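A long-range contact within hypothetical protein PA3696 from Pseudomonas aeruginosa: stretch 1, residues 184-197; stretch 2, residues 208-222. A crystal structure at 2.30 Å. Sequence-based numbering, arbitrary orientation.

Stretch 1 (184-197) AFTDGIDYDVQLAG
Stretch 2 208-222: GLLLTTLKGSGTVWL

How are the two stretches paired? Strand 189-195 lies beside strand 210-216 with N-to-C directions 160° apart, so the pairing is antiparallel, and the axes approach to 4.4 Å. Asp190, Asp192 and Gln194 form hydrogen-bonded pairs with Lys215, Thr213 and Leu211. Gln194 N to Leu211 O and Leu211 N to Gln194 O are both 2.8 Å. Between them, Tyr191 faces Leu214, Val193 faces Thr212 and Leu195 faces Leu210 as non-hydrogen-bonded pairs, with side chains on the other face. Their closer backbones allow CA-H...O contacts such as Tyr191 CA to Thr213 O, 3.1 Å. Backbone angles are extended, for example -138/145 at Tyr191 and -105/135 at Leu214. Ala196 N to Leu209 O, 2.7 Å, adds a hydrogen bond beyond Leu195.

Why does Ile189, the residue with the most covered area, fit where regular pairing gives way? Its CA-to-CB bond points sideways, but chi1 and chi2, both m at -63°, bring CD1 to 3.2 Å from Gly218 N and 3.3 Å from Ser217 N. Its CG2 instead packs 3.7 Å from Leu214 CD2, which also lies 3.5 Å from Tyr191 CB. Each stretch supplies a glycine here: Gly188 (88/5), just before the strand, and Gly216 (136/-134), the partner of Ile189, adopt backbone angles that call for glycine. A CB on Gly188 would fall 2.0 Å from Ser217 OG, and one on Gly216 2.1 Å from Gly188 O. Ser217 N donates a very short hydrogen bond of 2.5 Å to Gly188 O.

What does the long side chain of Lys215 reach? It starts on the face shared by Asp190 and Asp192 and folds with chi1 66° (p), chi2 -161° (t), chi3 77° (p) and chi4 50° (p). NZ thereby forms a salt bridge to Asp190 OD1 at 3.5 Å and a long one to Asp192 OD2 at 3.7 Å, placing its positive charge near two carboxylates. Asp190 has chi1 -159° (t), Asp192 77° (p). A water donates to Asp192 OD2 at 3.0 Å and weakly accepts from Lys215 NZ at 3.4 Å. Below these side chains, Asp190 N to Lys215 O and Lys215 N to Asp190 O are both 2.9 Å.

How does Ala184 secure the far end? It pairs with Trp221 through Ala184 N to Trp221 O, 3.1 Å, and Trp221 N to Ala184 O, 2.7 Å. Its CB packs 3.6 Å from Trp221 CD1; the indole has chi1 -34° and chi2 60°. Farther along, Thr186, chi1 56° (p), accepts at OG1 from Thr219 N, 3.0 Å.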

ATOM      1  N   ALA C 184      -0.479  12.964 -13.962  1.00 42.12           N
ATOM      2  CA  ALA C 184       0.262  13.945 -14.762  1.00 43.22           C
ATOM      3  C   ALA C 184      -0.230  13.940 -16.218  1.00 43.90           C
ATOM      4  O   ALA C 184      -0.798  12.937 -16.688  1.00 43.15           O
ATOM      5  CB  ALA C 184       1.774  13.630 -14.717  1.00 42.75           C
ATOM      6  N   PHE C 185      -0.005  15.059 -16.915  1.00 45.03           N
ATOM      7  CA  PHE C 185      -0.228  15.157 -18.370  1.00 46.42           C
ATOM      8  C   PHE C 185       0.595  16.273 -19.028  1.00 47.87           C
ATOM      9  O   PHE C 185       0.940  17.288 -18.401  1.00 47.59           O
ATOM     10  CB  PHE C 185      -1.720  15.318 -18.721  1.00 46.10           C
ATOM     11  CG  PHE C 185      -2.366  16.546 -18.123  1.00 45.84           C
ATOM     12  CD1 PHE C 185      -2.432  17.736 -18.839  1.00 44.76           C
ATOM     13  CD2 PHE C 185      -2.924  16.505 -16.856  1.00 45.91           C
ATOM     14  CE1 PHE C 185      -3.031  18.871 -18.301  1.00 45.52           C
ATOM     15  CE2 PHE C 185      -3.515  17.633 -16.308  1.00 47.16           C
ATOM     16  CZ  PHE C 185      -3.569  18.825 -17.039  1.00 46.02           C
ATOM     17  N   THR C 186       0.890  16.056 -20.306  1.00 49.52           N
ATOM     18  CA  THR C 186       1.687  16.957 -21.132  1.00 50.97           C
ATOM     19  C   THR C 186       0.782  18.053 -21.667  1.00 52.53           C
ATOM     20  O   THR C 186      -0.426  18.040 -21.421  1.00 52.82           O
ATOM     21  CB  THR C 186       2.254  16.179 -22.346  1.00 50.99           C
ATOM     22  OG1 THR C 186       1.168  15.572 -23.066  1.00 50.31           O
ATOM     23  CG2 THR C 186       3.193  15.070 -21.889  1.00 49.50           C
ATOM     24  N   ASP C 187       1.359  18.993 -22.416  1.00 54.06           N
ATOM     25  CA  ASP C 187       0.585  20.003 -23.158  1.00 54.85           C
ATOM     26  C   ASP C 187      -0.226  19.329 -24.262  1.00 55.12           C
ATOM     27  O   ASP C 187       0.051  18.184 -24.620  1.00 54.94           O
ATOM     28  CB  ASP C 187       1.524  21.038 -23.786  1.00 55.09           C
ATOM     29  CG  ASP C 187       1.888  22.166 -22.831  1.00 56.92           C
ATOM     30  OD1 ASP C 187       0.974  22.882 -22.349  1.00 58.21           O
ATOM     31  OD2 ASP C 187       3.101  22.350 -22.579  1.00 59.17           O
ATOM     32  N   GLY C 188      -1.221  20.039 -24.796  1.00 55.87           N
ATOM     33  CA  GLY C 188      -2.041  19.527 -25.902  1.00 56.21           C
ATOM     34  C   GLY C 188      -3.241  18.706 -25.442  1.00 56.62           C
ATOM     35  O   GLY C 188      -3.982  18.113 -26.265  1.00 56.01           O
ATOM     36  N   ILE C 189      -3.418  18.677 -24.120  1.00 56.15           N
ATOM     37  CA  ILE C 189      -4.512  17.972 -23.481  1.00 55.73           C
ATOM     38  C   ILE C 189      -5.331  18.988 -22.715  1.00 55.61           C
ATOM     39  O   ILE C 189      -4.789  19.752 -21.895  1.00 55.18           O
ATOM     40  CB  ILE C 189      -3.982  16.918 -22.495  1.00 55.98           C
ATOM     41  CG1 ILE C 189      -3.179  15.846 -23.230  1.00 55.82           C
ATOM     42  CG2 ILE C 189      -5.117  16.320 -21.668  1.00 55.28           C
ATOM     43  CD1 ILE C 189      -3.985  15.061 -24.226  1.00 57.31           C
ATOM     44  N   ASP C 190      -6.630  19.003 -23.002  1.00 55.44           N
ATOM     45  CA  ASP C 190      -7.587  19.863 -22.308  1.00 55.84           C
ATOM     46  C   ASP C 190      -8.292  19.053 -21.214  1.00 55.34           C
ATOM     47  O   ASP C 190      -8.583  17.865 -21.393  1.00 54.99           O
ATOM     48  CB  ASP C 190      -8.617  20.392 -23.303  1.00 56.06           C
ATOM     49  CG  ASP C 190      -9.325  21.641 -22.815  1.00 59.10           C
ATOM     50  OD1 ASP C 190     -10.447  21.526 -22.220  1.00 59.23           O
ATOM     51  OD2 ASP C 190      -8.748  22.742 -23.053  1.00 61.21           O
ATOM     52  N   TYR C 191      -8.575  19.707 -20.097  1.00 55.05           N
ATOM     53  CA  TYR C 191      -9.166  19.054 -18.938  1.00 55.07           C
ATOM     54  C   TYR C 191     -10.236  19.950 -18.336  1.00 55.52           C
ATOM     55  O   TYR C 191     -10.111  21.178 -18.324  1.00 55.39           O
ATOM     56  CB  TYR C 191      -8.090  18.739 -17.871  1.00 54.30           C
ATOM     57  CG  TYR C 191      -7.399  19.981 -17.325  1.00 54.14           C
ATOM     58  CD1 TYR C 191      -7.794  20.549 -16.109  1.00 52.95           C
ATOM     59  CD2 TYR C 191      -6.385  20.619 -18.056  1.00 52.78           C
ATOM     60  CE1 TYR C 191      -7.185  21.715 -15.625  1.00 52.70           C
ATOM     61  CE2 TYR C 191      -5.768  21.777 -17.582  1.00 52.17           C
ATOM     62  CZ  TYR C 191      -6.173  22.322 -16.371  1.00 53.67           C
ATOM     63  OH  TYR C 191      -5.554  23.474 -15.900  1.00 55.05           O
ATOM     64  N   ASP C 192     -11.294  19.337 -17.830  1.00 56.32           N
ATOM     65  CA  ASP C 192     -12.152  20.034 -16.886  1.00 56.89           C
ATOM     66  C   ASP C 192     -12.928  19.044 -16.042  1.00 57.00           C
ATOM     67  O   ASP C 192     -13.195  17.915 -16.465  1.00 56.69           O
ATOM     68  CB  ASP C 192     -13.064  21.068 -17.564  1.00 57.34           C
ATOM     69  CG  ASP C 192     -14.242  20.444 -18.262  1.00 58.61           C
ATOM     70  OD1 ASP C 192     -15.387  20.676 -17.791  1.00 60.26           O
ATOM     71  OD2 ASP C 192     -14.014  19.715 -19.261  1.00 58.60           O
ATOM     72  N   VAL C 193     -13.258  19.502 -14.841  1.00 57.52           N
ATOM     73  CA  VAL C 193     -13.808  18.689 -13.783  1.00 58.37           C
ATOM     74  C   VAL C 193     -15.291  18.989 -13.662  1.00 59.24           C
ATOM     75  O   VAL C 193     -15.696  20.144 -13.579  1.00 59.66           O
ATOM     76  CB  VAL C 193     -13.116  19.013 -12.433  1.00 58.51           C
ATOM     77  CG1 VAL C 193     -13.701  18.174 -11.297  1.00 59.09           C
ATOM     78  CG2 VAL C 193     -11.602  18.815 -12.535  1.00 57.84           C
ATOM     79  N   GLN C 194     -16.100  17.939 -13.665  1.00 59.83           N
ATOM     80  CA  GLN C 194     -17.527  18.068 -13.449  1.00 59.98           C
ATOM     81  C   GLN C 194     -17.979  17.146 -12.331  1.00 59.83           C
ATOM     82  O   GLN C 194     -17.419  16.073 -12.130  1.00 59.70           O
ATOM     83  CB  GLN C 194     -18.291  17.729 -14.735  1.00 59.94           C
ATOM     84  CG  GLN C 194     -18.144  18.769 -15.849  1.00 61.33           C
ATOM     85  CD  GLN C 194     -18.420  20.192 -15.373  1.00 62.29           C
ATOM     86  OE1 GLN C 194     -19.519  20.498 -14.905  1.00 61.98           O
ATOM     87  NE2 GLN C 194     -17.425  21.068 -15.502  1.00 62.04           N
ATOM     88  N   LEU C 195     -19.002  17.562 -11.603  1.00 60.18           N
ATOM     89  CA  LEU C 195     -19.744  16.622 -10.772  1.00 60.45           C
ATOM     90  C   LEU C 195     -20.662  15.894 -11.732  1.00 60.83           C
ATOM     91  O   LEU C 195     -21.502  16.525 -12.368  1.00 60.36           O
ATOM     92  CB  LEU C 195     -20.582  17.361  -9.734  1.00 59.93           C
ATOM     93  CG  LEU C 195     -20.882  16.799  -8.345  1.00 58.97           C
ATOM     94  CD1 LEU C 195     -22.299  17.209  -8.018  1.00 58.38           C
ATOM     95  CD2 LEU C 195     -20.704  15.299  -8.172  1.00 57.28           C
ATOM     96  N   ALA C 196     -20.481  14.580 -11.846  1.00 62.06           N
ATOM     97  CA  ALA C 196     -21.276  13.726 -12.743  1.00 63.40           C
ATOM     98  C   ALA C 196     -22.712  13.544 -12.253  1.00 64.29           C
ATOM     99  O   ALA C 196     -23.380  14.520 -11.911  1.00 64.75           O
ATOM    100  CB  ALA C 196     -20.601  12.377 -12.926  1.00 63.49           C
ATOM    101  N   GLY C 197     -23.187  12.301 -12.219  1.00 65.11           N
ATOM    102  CA  GLY C 197     -24.578  12.019 -11.845  1.00 65.91           C
ATOM    103  C   GLY C 197     -24.891  12.307 -10.385  1.00 66.31           C
ATOM    104  O   GLY C 197     -25.596  11.536  -9.720  1.00 66.63           O
ATOM    105  N   GLY C 208     -20.465  10.815  -4.245  1.00 50.92           N
ATOM    106  CA  GLY C 208     -20.640  11.613  -5.474  1.00 51.10           C
ATOM    107  C   GLY C 208     -19.519  11.412  -6.483  1.00 50.86           C
ATOM    108  O   GLY C 208     -18.369  11.146  -6.099  1.00 51.47           O
ATOM    109  N   LEU C 209     -19.833  11.548  -7.770  1.00 49.95           N
ATOM    110  CA  LEU C 209     -18.843  11.254  -8.802  1.00 49.07           C
ATOM    111  C   LEU C 209     -18.207  12.503  -9.423  1.00 48.00           C
ATOM    112  O   LEU C 209     -18.852  13.240 -10.168  1.00 47.67           O
ATOM    113  CB  LEU C 209     -19.454  10.361  -9.881  1.00 49.47           C
ATOM    114  CG  LEU C 209     -18.514   9.820 -10.946  1.00 50.26           C
ATOM    115  CD1 LEU C 209     -17.386   9.035 -10.297  1.00 52.73           C
ATOM    116  CD2 LEU C 209     -19.283   8.932 -11.904  1.00 52.04           C
ATOM    117  N   LEU C 210     -16.937  12.722  -9.102  1.00 46.65           N
ATOM    118  CA  LEU C 210     -16.155  13.797  -9.699  1.00 45.84           C
ATOM    119  C   LEU C 210     -15.402  13.299 -10.922  1.00 45.09           C
ATOM    120  O   LEU C 210     -14.510  12.461 -10.809  1.00 45.07           O
ATOM    121  CB  LEU C 210     -15.186  14.395  -8.679  1.00 45.43           C
ATOM    122  CG  LEU C 210     -15.756  15.373  -7.631  1.00 46.33           C
ATOM    123  CD1 LEU C 210     -16.693  16.436  -8.221  1.00 42.52           C
ATOM    124  CD2 LEU C 210     -16.422  14.641  -6.469  1.00 46.89           C
ATOM    125  N   LEU C 211     -15.770  13.815 -12.087  1.00 44.30           N
ATOM    126  CA  LEU C 211     -15.172  13.374 -13.342  1.00 43.90           C
ATOM    127  C   LEU C 211     -14.270  14.412 -13.963  1.00 43.27           C
ATOM    128  O   LEU C 211     -14.551  15.593 -13.882  1.00 43.26           O
ATOM    129  CB  LEU C 211     -16.236  13.000 -14.353  1.00 44.07           C
ATOM    130  CG  LEU C 211     -17.036  11.721 -14.095  1.00 46.15           C
ATOM    131  CD1 LEU C 211     -17.696  11.235 -15.410  1.00 44.78           C
ATOM    132  CD2 LEU C 211     -16.164  10.627 -13.462  1.00 46.08           C
ATOM    133  N   THR C 212     -13.179  13.955 -14.567  1.00 42.78           N
ATOM    134  CA  THR C 212     -12.280  14.830 -15.316  1.00 42.67           C
ATOM    135  C   THR C 212     -12.248  14.348 -16.772  1.00 42.52           C
ATOM    136  O   THR C 212     -11.937  13.179 -17.042  1.00 41.22           O
ATOM    137  CB  THR C 212     -10.855  14.905 -14.686  1.00 42.73           C
ATOM    138  OG1 THR C 212     -10.933  15.586 -13.425  1.00 42.15           O
ATOM    139  CG2 THR C 212      -9.863  15.657 -15.598  1.00 42.05           C
ATOM    140  N   THR C 213     -12.652  15.238 -17.682  1.00 42.44           N
ATOM    141  CA  THR C 213     -12.641  14.929 -19.099  1.00 42.97           C
ATOM    142  C   THR C 213     -11.398  15.503 -19.735  1.00 43.76           C
ATOM    143  O   THR C 213     -11.144  16.712 -19.654  1.00 43.47           O
ATOM    144  CB  THR C 213     -13.862  15.475 -19.812  1.00 43.15           C
ATOM    145  OG1 THR C 213     -15.035  14.976 -19.172  1.00 44.54           O
ATOM    146  CG2 THR C 213     -13.887  15.045 -21.289  1.00 42.81           C
ATOM    147  N   LEU C 214     -10.630  14.606 -20.347  1.00 44.74           N
ATOM    148  CA  LEU C 214      -9.418  14.937 -21.076  1.00 46.08           C
ATOM    149  C   LEU C 214      -9.650  14.851 -22.578  1.00 47.13           C
ATOM    150  O   LEU C 214     -10.237  13.888 -23.065  1.00 47.07           O
ATOM    151  CB  LEU C 214      -8.285  13.980 -20.679  1.00 45.30           C
ATOM    152  CG  LEU C 214      -7.788  14.064 -19.233  1.00 45.53           C
ATOM    153  CD1 LEU C 214      -6.605  13.145 -19.020  1.00 45.55           C
ATOM    154  CD2 LEU C 214      -7.402  15.465 -18.882  1.00 42.98           C
ATOM    155  N   LYS C 215      -9.166  15.839 -23.325  1.00 49.05           N
ATOM    156  CA  LYS C 215      -9.336  15.796 -24.783  1.00 50.84           C
ATOM    157  C   LYS C 215      -8.164  16.438 -25.521  1.00 51.03           C
ATOM    158  O   LYS C 215      -7.772  17.565 -25.206  1.00 51.29           O
ATOM    159  CB  LYS C 215     -10.674  16.435 -25.189  1.00 50.54           C
ATOM    160  CG  LYS C 215     -10.774  17.942 -24.925  1.00 52.33           C
ATOM    161  CD  LYS C 215     -12.242  18.454 -24.903  1.00 53.27           C
ATOM    162  CE  LYS C 215     -12.987  18.104 -23.581  1.00 55.92           C
ATOM    163  NZ  LYS C 215     -12.249  18.481 -22.308  1.00 56.53           N
ATOM    164  N   GLY C 216      -7.606  15.721 -26.499  1.00 51.44           N
ATOM    165  CA  GLY C 216      -6.514  16.270 -27.306  1.00 51.34           C
ATOM    166  C   GLY C 216      -5.328  15.360 -27.589  1.00 51.45           C
ATOM    167  O   GLY C 216      -5.480  14.192 -27.927  1.00 51.39           O
ATOM    168  N   SER C 217      -4.137  15.921 -27.413  1.00 52.02           N
ATOM    169  CA  SER C 217      -2.885  15.346 -27.896  1.00 52.46           C
ATOM    170  C   SER C 217      -2.257  14.186 -27.126  1.00 52.44           C
ATOM    171  O   SER C 217      -2.492  13.002 -27.429  1.00 53.00           O
ATOM    172  CB  SER C 217      -1.826  16.454 -27.959  1.00 53.32           C
ATOM    173  OG  SER C 217      -1.312  16.716 -26.662  1.00 52.38           O
ATOM    174  N   GLY C 218      -1.452  14.563 -26.135  1.00 51.72           N
ATOM    175  CA  GLY C 218      -0.267  13.824 -25.756  1.00 50.77           C
ATOM    176  C   GLY C 218      -0.356  12.635 -24.847  1.00 50.09           C
ATOM    177  O   GLY C 218      -1.009  11.645 -25.161  1.00 50.55           O
ATOM    178  N   THR C 219       0.373  12.725 -23.739  1.00 48.97           N
ATOM    179  CA  THR C 219       0.506  11.630 -22.797  1.00 48.02           C
ATOM    180  C   THR C 219      -0.257  11.958 -21.534  1.00 46.70           C
ATOM    181  O   THR C 219      -0.247  13.088 -21.056  1.00 46.61           O
ATOM    182  CB  THR C 219       1.983  11.376 -22.454  1.00 48.28           C
ATOM    183  OG1 THR C 219       2.749  11.451 -23.661  1.00 50.99           O
ATOM    184  CG2 THR C 219       2.189   9.993 -21.838  1.00 47.10           C
ATOM    185  N   VAL C 220      -0.965  10.963 -21.030  1.00 45.98           N
ATOM    186  CA  VAL C 220      -1.585  11.050 -19.730  1.00 44.83           C
ATOM    187  C   VAL C 220      -0.979  10.006 -18.832  1.00 43.97           C
ATOM    188  O   VAL C 220      -0.749   8.852 -19.251  1.00 42.92           O
ATOM    189  CB  VAL C 220      -3.117  10.783 -19.763  1.00 45.31           C
ATOM    190  CG1 VAL C 220      -3.715  11.116 -18.405  1.00 44.92           C
ATOM    191  CG2 VAL C 220      -3.803  11.605 -20.837  1.00 44.97           C
ATOM    192  N   TRP C 221      -0.769  10.408 -17.577  1.00 43.22           N
ATOM    193  CA  TRP C 221      -0.364   9.473 -16.523  1.00 42.06           C
ATOM    194  C   TRP C 221      -1.467   9.335 -15.466  1.00 40.49           C
ATOM    195  O   TRP C 221      -1.871  10.309 -14.837  1.00 38.87           O
ATOM    196  CB  TRP C 221       0.971   9.907 -15.933  1.00 43.85           C
ATOM    197  CG  TRP C 221       1.881  10.546 -16.976  1.00 45.69           C
ATOM    198  CD1 TRP C 221       1.628  11.678 -17.735  1.00 48.15           C
ATOM    199  CD2 TRP C 221       3.158  10.097 -17.365  1.00 47.59           C
ATOM    200  NE1 TRP C 221       2.677  11.948 -18.572  1.00 48.17           N
ATOM    201  CE2 TRP C 221       3.638  10.995 -18.363  1.00 48.74           C
ATOM    202  CE3 TRP C 221       3.954   9.019 -16.982  1.00 48.03           C
ATOM    203  CZ2 TRP C 221       4.873  10.839 -18.974  1.00 48.25           C
ATOM    204  CZ3 TRP C 221       5.197   8.870 -17.584  1.00 49.26           C
ATOM    205  CH2 TRP C 221       5.646   9.777 -18.569  1.00 48.58           C
ATOM    206  N   LEU C 222      -1.957   8.108 -15.300  1.00 38.60           N
ATOM    207  CA  LEU C 222      -3.060   7.835 -14.396  1.00 37.45           C
ATOM    208  C   LEU C 222      -2.647   6.849 -13.304  1.00 36.11           C
ATOM    209  O   LEU C 222      -1.698   6.107 -13.470  1.00 34.81           O
ATOM    210  CB  LEU C 222      -4.260   7.276 -15.175  1.00 38.03           C
ATOM    211  CG  LEU C 222      -4.837   8.135 -16.309  1.00 38.69           C
ATOM    212  CD1 LEU C 222      -5.845   7.341 -17.120  1.00 39.56           C
ATOM    213  CD2 LEU C 222      -5.443   9.418 -15.772  1.00 37.37           C
TER
HETATM  214  O   HOH W   1     -15.484  18.113 -21.333  1.00 43.23           O